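Cephalosporin hydroxylase CMCI (Streptomyces clavuligerus, PDB 2BM8) acts in cephamycin biosynthesis, probably in the methoxylation of the cephalosporin ring, and has the fold of an S-adenosylmethionine-dependent methyltransferase. Local coordinates at residues Met63-Asp68 with Ile158-Ala163; Arg16-Asp21 with Gly89-Gly94; Asn167-Ala172 with Gly205-Val210; Ala163-Ile168 with Pro190-Tyr195. The protein carries 3 engineered substitutions. All blocks are in the same frame, centred on the assembly; numbering follows the deposited sequence.

Interaction 1 of 4, residues Met63-Asp68 with Ile158-Ala163; sequences MLKDPD and IDNAHA. Engineered in segment 158-163: Asn160 (natural residue Asp).
Lys65 and Asn160 meet at the C-terminal end of strand 155-159, the edge where active sites lie in Rossmann-like methyltransferase folds. Asn160 is an engineered residue; nature has aspartate here. The two side chains reach toward each other from facing sides. Lys65 starts with CG anti to the carbonyl carbon (chi1 -66°) and runs extended until a nearly eclipsed last torsion (chi4 -16°) turns NZ aside. Lys65 NZ ends 3.1 Å from Asn160 ND2. Both atoms are donors, so this is proximity and not a hydrogen bond. Their shared acceptor is Glu87, which forms a salt bridge with Lys65 NZ through one carboxylate oxygen and takes a hydrogen bond from Asn160 ND2 on the other. Glu186 gives Lys65 a second salt bridge. One water bridges the pair: it accepts from Lys65 NZ at 2.8 Å and gives a weak hydrogen bond to Asn160 OD1. Asp159, next to Asn160, fixes the turn that follows the strand. Ala161 N closes an Asx turn on Asp159 OD2, and His162 N extends it to an Asx motif. Ala161 N reaches OD2 of Asp159 from above the carboxylate plane, whereas His162 N meets the syn lone pair of Asp159 OD2 at 2.8 Å.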
# COMPACT_ATOMS: atom_id res chain seq x y z
N MET B 63 -24.56 -15.89 5.30
CA MET B 63 -23.38 -16.64 5.72
C MET B 63 -22.39 -15.66 6.30
O MET B 63 -21.80 -14.89 5.56
CB MET B 63 -22.71 -17.33 4.52
CG MET B 63 -23.03 -18.80 4.37
SD MET B 63 -22.18 -19.79 5.58
CE MET B 63 -20.63 -19.96 4.88
N LEU B 64 -22.20 -15.70 7.61
CA LEU B 64 -21.22 -14.84 8.27
C LEU B 64 -19.78 -15.31 8.07
O LEU B 64 -18.86 -14.57 8.36
CB LEU B 64 -21.51 -14.74 9.77
CG LEU B 64 -22.74 -13.97 10.26
CD1 LEU B 64 -22.33 -13.11 11.44
CD2 LEU B 64 -23.39 -13.12 9.19
N LYS B 65 -19.59 -16.53 7.60
CA LYS B 65 -18.27 -17.04 7.30
C LYS B 65 -17.91 -16.74 5.85
O LYS B 65 -18.63 -17.13 4.95
CB LYS B 65 -18.20 -18.54 7.59
CG LYS B 65 -18.34 -18.87 9.11
CD LYS B 65 -18.15 -20.35 9.40
CE LYS B 65 -18.52 -20.75 10.83
NZ LYS B 65 -18.64 -19.61 11.79
N ASP B 66 -16.79 -16.05 5.62
CA ASP B 66 -16.49 -15.62 4.26
C ASP B 66 -15.84 -16.73 3.41
O ASP B 66 -15.54 -17.79 3.94
CB ASP B 66 -15.77 -14.24 4.24
CG ASP B 66 -14.39 -14.26 4.80
OD1 ASP B 66 -13.64 -15.24 4.62
OD2 ASP B 66 -13.95 -13.25 5.42
N PRO B 67 -15.75 -16.52 2.10
CA PRO B 67 -15.22 -17.55 1.20
C PRO B 67 -13.87 -18.15 1.57
O PRO B 67 -13.67 -19.33 1.35
CB PRO B 67 -15.12 -16.81 -0.14
CG PRO B 67 -16.22 -15.84 -0.09
CD PRO B 67 -16.21 -15.34 1.34
N ASP B 68 -12.95 -17.38 2.11
CA ASP B 68 -11.65 -17.92 2.48
C ASP B 68 -11.80 -18.84 3.68
O ASP B 68 -11.10 -19.85 3.78
CB ASP B 68 -10.67 -16.76 2.74
CG ASP B 68 -10.50 -15.87 1.50
OD1 ASP B 68 -10.26 -16.45 0.40
OD2 ASP B 68 -10.63 -14.61 1.49
N ILE B 158 -16.55 -25.10 17.64
CA ILE B 158 -16.29 -23.75 17.12
C ILE B 158 -16.93 -22.71 18.02
O ILE B 158 -18.14 -22.68 18.19
CB ILE B 158 -16.82 -23.60 15.68
CG1 ILE B 158 -16.32 -24.75 14.81
CG2 ILE B 158 -16.38 -22.25 15.08
CD1 ILE B 158 -16.86 -24.74 13.42
N ASP B 159 -16.09 -21.87 18.62
CA ASP B 159 -16.55 -20.72 19.38
C ASP B 159 -16.79 -19.49 18.50
O ASP B 159 -15.86 -18.96 17.90
CB ASP B 159 -15.51 -20.37 20.44
CG ASP B 159 -15.86 -19.12 21.18
OD1 ASP B 159 -14.96 -18.25 21.37
OD2 ASP B 159 -17.04 -18.92 21.58
N ASN B 160 -18.05 -19.05 18.42
CA ASN B 160 -18.43 -17.75 17.84
C ASN B 160 -19.07 -16.82 18.89
O ASN B 160 -19.53 -15.75 18.56
CB ASN B 160 -19.40 -17.94 16.66
CG ASN B 160 -18.69 -18.32 15.37
OD1 ASN B 160 -17.93 -17.52 14.79
ND2 ASN B 160 -18.93 -19.55 14.89
N ALA B 161 -19.07 -17.22 20.16
CA ALA B 161 -19.72 -16.43 21.22
C ALA B 161 -18.71 -15.63 22.06
O ALA B 161 -18.91 -14.45 22.33
CB ALA B 161 -20.57 -17.34 22.11
N HIS B 162 -17.64 -16.30 22.46
CA HIS B 162 -16.46 -15.67 23.07
C HIS B 162 -16.69 -15.11 24.48
O HIS B 162 -16.08 -14.09 24.84
CB HIS B 162 -15.89 -14.54 22.20
CG HIS B 162 -15.93 -14.79 20.73
ND1 HIS B 162 -14.89 -15.39 20.05
CD2 HIS B 162 -16.84 -14.46 19.78
CE1 HIS B 162 -15.17 -15.44 18.76
NE2 HIS B 162 -16.35 -14.88 18.57
N ALA B 163 -17.51 -15.76 25.29
CA ALA B 163 -17.82 -15.25 26.63
C ALA B 163 -16.97 -15.89 27.73
O ALA B 163 -16.23 -15.19 28.45
CB ALA B 163 -19.32 -15.41 26.93
O HOH W 1 -20.08 -17.20 12.18

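Interaction 2 of 4, residues Arg16-Asp21 with Gly89-Gly94; sequences RGLGED and GVYNGG
Leu18 packs over one face of the Tyr91 ring, and this apolar contact is the main part of the interaction. Leu18 CD2 lies above the ring centre, 4.1 Å from the Tyr91 centroid and 12° off the ring normal, a CH-pi contact. Further along the same ring, Leu18 CB comes within 3.9 Å of Tyr91 CZ, while Leu18 CD1 sits near CE1. Leu18 and Tyr91 run alongside each other, pointing opposite ways. Tyr91 CG is anti to the backbone N (chi1 -172°), which sends the ring out of its loop toward residues 16-21.

Tyr91 OH passes close to the backbone of residues 16-21, 3.5 Å from Asp21 C and 3.8 Å from Gly19 O, but makes no hydrogen bond to that segment. The carbonyls of Leu18 and Asp21 both accept from the guanidinium of Arg62.

Backbone bonding shapes the other side. Val90 to Gly93 form a type II' turn, closed by Gly93 N to Val90 O at 3.3 Å. This glycine-rich loop links strand 84-88 to helix 94-106; in related methyltransferases the equivalent loop borders the cofactor site.

An alanine at Tyr91 would remove the ring and is likely to leave Leu18 without the surface it packs on. The contact thus ties the N-terminal arm to the glycine-rich loop by dispersion, not by shared polar bonds.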
# COMPACT_ATOMS: atom_id res chain seq x y z
N ARG B 16 -23.50 -5.38 16.07
CA ARG B 16 -22.06 -5.47 15.85
C ARG B 16 -21.64 -6.83 15.28
O ARG B 16 -21.85 -7.86 15.90
CB ARG B 16 -21.32 -5.22 17.16
CG ARG B 16 -19.81 -5.25 17.00
CD ARG B 16 -18.99 -5.48 18.25
NE ARG B 16 -17.58 -5.52 17.85
CZ ARG B 16 -16.98 -6.56 17.25
NH1 ARG B 16 -17.64 -7.70 17.02
NH2 ARG B 16 -15.69 -6.46 16.91
N GLY B 17 -21.02 -6.81 14.10
CA GLY B 17 -20.50 -8.02 13.47
C GLY B 17 -21.59 -8.89 12.91
O GLY B 17 -21.32 -10.03 12.47
N LEU B 18 -22.83 -8.37 12.90
CA LEU B 18 -24.00 -9.12 12.49
C LEU B 18 -24.76 -8.40 11.40
O LEU B 18 -24.99 -8.94 10.33
CB LEU B 18 -24.94 -9.36 13.67
CG LEU B 18 -24.39 -10.01 14.94
CD1 LEU B 18 -25.48 -10.02 16.01
CD2 LEU B 18 -23.85 -11.41 14.69
N GLY B 19 -25.17 -7.17 11.67
CA GLY B 19 -26.01 -6.42 10.76
C GLY B 19 -27.39 -6.29 11.35
O GLY B 19 -27.65 -6.85 12.41
N GLU B 20 -28.27 -5.58 10.66
CA GLU B 20 -29.60 -5.24 11.16
C GLU B 20 -30.60 -6.37 11.06
O GLU B 20 -31.58 -6.41 11.81
CB GLU B 20 -30.16 -4.06 10.38
CG GLU B 20 -29.69 -2.70 10.87
CD GLU B 20 -29.54 -1.68 9.76
OE1 GLU B 20 -28.86 -2.01 8.74
OE2 GLU B 20 -30.07 -0.57 9.90
N ASP B 21 -30.38 -7.29 10.13
CA ASP B 21 -31.41 -8.23 9.70
C ASP B 21 -30.81 -9.62 9.45
O ASP B 21 -30.00 -9.77 8.55
CB ASP B 21 -32.06 -7.69 8.42
CG ASP B 21 -33.38 -8.38 8.07
OD1 ASP B 21 -33.73 -9.41 8.69
OD2 ASP B 21 -34.12 -7.95 7.15
N GLY B 89 -22.69 -20.06 19.50
CA GLY B 89 -23.05 -18.85 18.78
C GLY B 89 -23.68 -19.18 17.43
O GLY B 89 -22.98 -19.59 16.52
N VAL B 90 -25.00 -19.00 17.30
CA VAL B 90 -25.74 -19.45 16.13
C VAL B 90 -26.18 -18.32 15.19
O VAL B 90 -26.00 -18.43 13.96
CB VAL B 90 -26.97 -20.26 16.55
CG1 VAL B 90 -27.86 -20.60 15.36
CG2 VAL B 90 -26.55 -21.53 17.25
N TYR B 91 -26.78 -17.26 15.75
CA TYR B 91 -27.39 -16.16 14.98
C TYR B 91 -28.50 -16.65 14.01
O TYR B 91 -29.53 -17.13 14.47
CB TYR B 91 -26.32 -15.30 14.27
CG TYR B 91 -26.85 -14.02 13.61
CD1 TYR B 91 -27.61 -13.09 14.31
CD2 TYR B 91 -26.59 -13.75 12.26
CE1 TYR B 91 -28.10 -11.93 13.69
CE2 TYR B 91 -27.07 -12.60 11.64
CZ TYR B 91 -27.81 -11.69 12.35
OH TYR B 91 -28.26 -10.55 11.71
N ASN B 92 -28.29 -16.55 12.69
CA ASN B 92 -29.30 -16.92 11.70
C ASN B 92 -29.28 -18.40 11.30
O ASN B 92 -30.23 -18.87 10.67
CB ASN B 92 -29.16 -16.07 10.44
CG ASN B 92 -27.96 -16.45 9.62
OD1 ASN B 92 -26.85 -16.47 10.14
ND2 ASN B 92 -28.17 -16.78 8.36
N GLY B 93 -28.18 -19.09 11.60
CA GLY B 93 -28.09 -20.52 11.41
C GLY B 93 -27.53 -20.93 10.06
O GLY B 93 -27.46 -22.12 9.73
N GLY B 94 -27.11 -19.94 9.28
CA GLY B 94 -26.61 -20.17 7.94
C GLY B 94 -25.45 -21.14 7.96
O GLY B 94 -25.46 -22.14 7.24

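Interaction 3 of 4, residues Asn167-Ala172 with Gly205-Val210; sequences NIMKWA and GAFRDV
Met169 of helix 165-175 lays its methyl group on the ring of Phe207 in a Met-aromatic contact. The helix flanks the central sheet of the Rossmann-like fold, and Phe207 belongs to the type I turn Gly205-Arg208 that follows helix 197-205.

The tight part is the ring face. Met169 CE stands 3.5 Å from the Phe207 centroid, 11° off the ring normal, in a CH-pi contact. The sulfur is further back, with Met169 SD 4.7 Å from the same Phe207 centroid. A bend at the last torsion of Met169 (chi3 103°) carries the methyl over the ring. Nearer the backbone, Met169 CB lies 3.8 Å from both Phe207 CE2 and Phe207 CZ. At the ring edge the helix backbone takes over: Lys170 N is 3.7 Å from Phe207 CE2. Tyr4 of the third subunit also meets the Phe207 ring, with the planes at about 20°. A serine in place of Phe207 would probably open a gap beneath the methionine methyl and take away the partner of that tyrosine.

The outer part is looser and charged. Arg208 is exposed, with a long salt bridge to Asp209 and a salt bridge to Asp39 of the second subunit. Lys170 touches the contact only near its root, and its chain leads away: Lys170 CB is 4.3 Å from Phe207 CZ.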
# COMPACT_ATOMS: atom_id res chain seq x y z
N ASN B 167 -12.54 -21.08 30.08
CA ASN B 167 -13.21 -22.05 30.95
C ASN B 167 -13.89 -23.16 30.16
O ASN B 167 -13.80 -24.32 30.52
CB ASN B 167 -14.23 -21.36 31.87
CG ASN B 167 -13.61 -20.86 33.19
OD1 ASN B 167 -12.82 -21.56 33.83
ND2 ASN B 167 -13.97 -19.64 33.60
N ILE B 168 -14.54 -22.80 29.06
CA ILE B 168 -15.18 -23.77 28.17
C ILE B 168 -14.13 -24.67 27.54
O ILE B 168 -14.38 -25.85 27.31
CB ILE B 168 -16.00 -23.05 27.08
CG1 ILE B 168 -17.17 -22.28 27.69
CG2 ILE B 168 -16.55 -24.04 26.06
CD1 ILE B 168 -17.73 -21.23 26.74
N MET B 169 -12.96 -24.10 27.26
CA MET B 169 -11.81 -24.85 26.73
C MET B 169 -11.29 -25.89 27.71
O MET B 169 -10.96 -26.98 27.30
CB MET B 169 -10.66 -23.90 26.37
CG MET B 169 -9.95 -24.22 25.06
SD MET B 169 -9.16 -22.73 24.40
CE MET B 169 -7.48 -23.04 24.82
N LYS B 170 -11.20 -25.51 28.98
CA LYS B 170 -10.75 -26.42 30.04
C LYS B 170 -11.76 -27.57 30.17
O LYS B 170 -11.38 -28.74 30.31
CB LYS B 170 -10.58 -25.65 31.37
CG LYS B 170 -10.54 -26.52 32.68
CD LYS B 170 -10.74 -25.64 33.94
CE LYS B 170 -10.89 -26.45 35.24
NZ LYS B 170 -12.12 -26.12 36.05
N TRP B 171 -13.05 -27.23 30.11
CA TRP B 171 -14.10 -28.24 30.14
C TRP B 171 -13.98 -29.19 28.94
O TRP B 171 -14.05 -30.41 29.11
CB TRP B 171 -15.50 -27.61 30.19
CG TRP B 171 -16.56 -28.66 30.09
CD1 TRP B 171 -17.11 -29.37 31.12
CD2 TRP B 171 -17.15 -29.17 28.89
NE1 TRP B 171 -18.02 -30.28 30.64
CE2 TRP B 171 -18.06 -30.18 29.27
CE3 TRP B 171 -17.01 -28.87 27.53
CZ2 TRP B 171 -18.83 -30.88 28.35
CZ3 TRP B 171 -17.77 -29.57 26.61
CH2 TRP B 171 -18.66 -30.57 27.02
N ALA B 172 -13.79 -28.64 27.75
CA ALA B 172 -13.78 -29.46 26.54
C ALA B 172 -12.56 -30.37 26.51
O ALA B 172 -12.66 -31.51 26.09
CB ALA B 172 -13.83 -28.59 25.29
N GLY B 205 -1.05 -20.27 26.73
CA GLY B 205 0.12 -21.04 27.09
C GLY B 205 -0.11 -22.12 28.15
O GLY B 205 0.64 -23.10 28.21
N ALA B 206 -1.14 -21.94 28.97
CA ALA B 206 -1.50 -22.91 30.00
C ALA B 206 -1.98 -24.24 29.38
O ALA B 206 -1.84 -25.30 30.00
CB ALA B 206 -2.57 -22.33 30.91
N PHE B 207 -2.54 -24.16 28.18
CA PHE B 207 -3.04 -25.34 27.46
C PHE B 207 -2.01 -26.04 26.56
O PHE B 207 -2.39 -26.81 25.69
CB PHE B 207 -4.24 -24.94 26.58
CG PHE B 207 -5.45 -24.53 27.35
CD1 PHE B 207 -5.56 -23.24 27.85
CD2 PHE B 207 -6.49 -25.42 27.57
CE1 PHE B 207 -6.65 -22.85 28.55
CE2 PHE B 207 -7.61 -25.03 28.27
CZ PHE B 207 -7.69 -23.74 28.76
N ARG B 208 -0.72 -25.80 26.77
CA ARG B 208 0.31 -26.31 25.86
C ARG B 208 0.60 -27.83 25.91
O ARG B 208 1.25 -28.37 25.03
CB ARG B 208 1.62 -25.53 26.06
CG ARG B 208 2.29 -25.73 27.44
CD ARG B 208 3.40 -26.78 27.46
NE ARG B 208 4.41 -26.53 26.43
CZ ARG B 208 5.01 -27.48 25.69
NH1 ARG B 208 4.73 -28.78 25.87
NH2 ARG B 208 5.91 -27.12 24.78
N ASP B 209 0.14 -28.53 26.94
CA ASP B 209 0.35 -29.97 26.99
C ASP B 209 -0.77 -30.73 26.32
O ASP B 209 -0.68 -31.95 26.15
CB ASP B 209 0.50 -30.44 28.44
CG ASP B 209 1.65 -29.76 29.15
OD1 ASP B 209 2.81 -29.95 28.69
OD2 ASP B 209 1.49 -29.00 30.14
N VAL B 210 -1.82 -30.00 25.93
CA VAL B 210 -3.07 -30.58 25.47
C VAL B 210 -3.60 -30.04 24.14
O VAL B 210 -4.39 -30.71 23.50
CB VAL B 210 -4.18 -30.40 26.53
CG1 VAL B 210 -3.84 -31.21 27.78
CG2 VAL B 210 -4.40 -28.94 26.88

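Interaction 4 of 4, residues Ala163-Ile168 with Pro190-Tyr195; sequences ANTFNI and PYWYRY
The indole of Trp192 receives Thr165 at its edge, where Thr165 OG1 lies close to the ring plane and 3.5 Å from Trp192 CH2. The Phe166 ring meets the six-membered ring of Trp192 obliquely. Their planes are 38° apart and their centroids 5.7 Å. The nearest atoms of the two rings are Phe166 CE1 and Trp192 CZ3, at 4.3 Å. Phe166 has a true edge-to-face partner in Tyr203, and Phe200 of helix 197-205 touches both Phe166 and Trp192.

Trp192 has CG anti to the carbonyl carbon (chi1 -74°), and its far end points across from helix 189-195 to the first turn of helix 165-175. There Trp192 CH2 also sits 3.8 Å from Thr165 CB. The hydroxyl of Thr165 has a weak hydrogen bond to Asp159. At the helix start, Asn164 is the N-cap residue but makes no capping bond with its side chain. Its OD1 instead accepts from Asn167 ND2 at 2.9 Å, along a nearly straight bond (167°) in the amide plane of Asn167.

No hydrogen bond joins residues 163-168 to 190-195. Trp192 NE1 is instead hydrogen-bonded to Asn13 of the third subunit. The indole therefore serves two surfaces: its carbon rim meets Thr165 and Phe166, while its N-H, and packing on Leu12, tie it to the third subunit.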
# COMPACT_ATOMS: atom_id res chain seq x y z
N ALA B 163 -17.51 -15.76 25.29
CA ALA B 163 -17.82 -15.25 26.63
C ALA B 163 -16.97 -15.89 27.73
O ALA B 163 -16.23 -15.19 28.45
CB ALA B 163 -19.32 -15.41 26.93
N ASN B 164 -17.05 -17.19 27.90
CA ASN B 164 -16.34 -17.86 29.01
C ASN B 164 -15.32 -18.80 28.40
O ASN B 164 -15.09 -19.88 28.89
CB ASN B 164 -17.37 -18.60 29.89
CG ASN B 164 -16.83 -19.04 31.24
OD1 ASN B 164 -15.92 -18.44 31.81
ND2 ASN B 164 -17.42 -20.11 31.76
N THR B 165 -14.71 -18.35 27.32
CA THR B 165 -14.03 -19.23 26.38
C THR B 165 -12.97 -20.16 27.00
O THR B 165 -13.02 -21.38 26.83
CB THR B 165 -13.40 -18.36 25.29
OG1 THR B 165 -14.40 -17.52 24.69
CG2 THR B 165 -12.83 -19.22 24.15
N PHE B 166 -12.03 -19.59 27.74
CA PHE B 166 -10.97 -20.39 28.35
C PHE B 166 -11.51 -21.44 29.31
O PHE B 166 -10.99 -22.56 29.34
CB PHE B 166 -9.94 -19.49 29.03
CG PHE B 166 -9.13 -18.70 28.06
CD1 PHE B 166 -9.35 -17.34 27.89
CD2 PHE B 166 -8.17 -19.32 27.27
CE1 PHE B 166 -8.61 -16.61 26.99
CE2 PHE B 166 -7.43 -18.60 26.36
CZ PHE B 166 -7.65 -17.24 26.21
N ASN B 167 -12.54 -21.08 30.08
CA ASN B 167 -13.21 -22.05 30.95
C ASN B 167 -13.89 -23.16 30.16
O ASN B 167 -13.80 -24.32 30.52
CB ASN B 167 -14.23 -21.36 31.87
CG ASN B 167 -13.61 -20.86 33.19
OD1 ASN B 167 -12.82 -21.56 33.83
ND2 ASN B 167 -13.97 -19.64 33.60
N ILE B 168 -14.54 -22.80 29.06
CA ILE B 168 -15.18 -23.77 28.17
C ILE B 168 -14.13 -24.67 27.54
O ILE B 168 -14.38 -25.85 27.31
CB ILE B 168 -16.00 -23.05 27.08
CG1 ILE B 168 -17.17 -22.28 27.69
CG2 ILE B 168 -16.55 -24.04 26.06
CD1 ILE B 168 -17.73 -21.23 26.74
N PRO B 190 -6.90 -12.56 17.92
CA PRO B 190 -6.07 -11.38 17.63
C PRO B 190 -6.43 -10.13 18.42
O PRO B 190 -5.51 -9.39 18.75
CB PRO B 190 -6.33 -11.15 16.14
CG PRO B 190 -6.58 -12.52 15.64
CD PRO B 190 -7.50 -13.10 16.70
N TYR B 191 -7.70 -9.90 18.73
CA TYR B 191 -8.11 -8.76 19.56
C TYR B 191 -7.73 -8.93 21.04
O TYR B 191 -7.30 -7.99 21.68
CB TYR B 191 -9.62 -8.48 19.40
CG TYR B 191 -10.02 -8.07 17.99
CD1 TYR B 191 -10.33 -9.04 17.04
CD2 TYR B 191 -10.07 -6.74 17.61
CE1 TYR B 191 -10.68 -8.69 15.74
CE2 TYR B 191 -10.43 -6.37 16.31
CZ TYR B 191 -10.73 -7.36 15.38
OH TYR B 191 -11.09 -7.01 14.10
N TRP B 192 -7.90 -10.12 21.59
CA TRP B 192 -7.47 -10.41 22.95
C TRP B 192 -5.95 -10.24 23.11
O TRP B 192 -5.50 -9.80 24.15
CB TRP B 192 -7.85 -11.83 23.37
CG TRP B 192 -9.30 -12.03 23.67
CD1 TRP B 192 -10.19 -11.08 24.05
CD2 TRP B 192 -10.02 -13.26 23.61
NE1 TRP B 192 -11.43 -11.64 24.22
CE2 TRP B 192 -11.35 -12.98 23.97
CE3 TRP B 192 -9.67 -14.58 23.30
CZ2 TRP B 192 -12.35 -13.97 24.01
CZ3 TRP B 192 -10.67 -15.57 23.35
CH2 TRP B 192 -11.99 -15.25 23.71
N TYR B 193 -5.18 -10.58 22.08
CA TYR B 193 -3.73 -10.41 22.13
C TYR B 193 -3.33 -8.94 22.02
O TYR B 193 -2.31 -8.52 22.57
CB TYR B 193 -3.05 -11.21 21.01
CG TYR B 193 -1.55 -11.10 21.04
CD1 TYR B 193 -0.84 -11.46 22.18
CD2 TYR B 193 -0.84 -10.63 19.95
CE1 TYR B 193 0.56 -11.36 22.22
CE2 TYR B 193 0.57 -10.54 19.98
CZ TYR B 193 1.25 -10.91 21.12
OH TYR B 193 2.63 -10.82 21.18
N ARG B 194 -4.14 -8.16 21.31
CA ARG B 194 -3.89 -6.73 21.17
C ARG B 194 -4.19 -5.96 22.45
O ARG B 194 -3.50 -5.02 22.78
CB ARG B 194 -4.73 -6.15 20.04
CG ARG B 194 -4.44 -4.68 19.76
CD ARG B 194 -4.83 -4.22 18.37
NE ARG B 194 -4.54 -2.80 18.14
CZ ARG B 194 -3.32 -2.30 17.97
NH1 ARG B 194 -2.24 -3.08 18.02
NH2 ARG B 194 -3.18 -1.00 17.76
N TYR B 195 -5.24 -6.36 23.16
CA TYR B 195 -5.71 -5.63 24.32
C TYR B 195 -5.11 -6.14 25.61
O TYR B 195 -4.87 -5.37 26.53
CB TYR B 195 -7.24 -5.72 24.37
CG TYR B 195 -7.89 -5.05 23.17
CD1 TYR B 195 -8.94 -5.64 22.49
CD2 TYR B 195 -7.44 -3.81 22.73
CE1 TYR B 195 -9.51 -5.02 21.41
CE2 TYR B 195 -8.01 -3.18 21.64
CZ TYR B 195 -9.04 -3.77 20.99
OH TYR B 195 -9.57 -3.10 19.92

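In the fold
The centre of interaction 1 lies about 2 Å from the centre of the chain, yet the contact is only partly buried. It is the polar one, built on charged groups and a water. Interaction 2, also partly buried, is centred about 10 Å from the chain centre. Leu64 CD1 is 4.0 Å from Leu18 CD2, so the N-terminal arm packs against the loop that carries Lys65. Interactions 3 and 4 are buried apolar contacts, centred about 20 and 15 Å from the chain centre. Both use helix 165-175, and Phe207 CZ meets Phe166 O at 3.6 Å. Residues 158-163 run directly into that helix, linking the polar centre to the aromatic flank. All four also touch the third subunit.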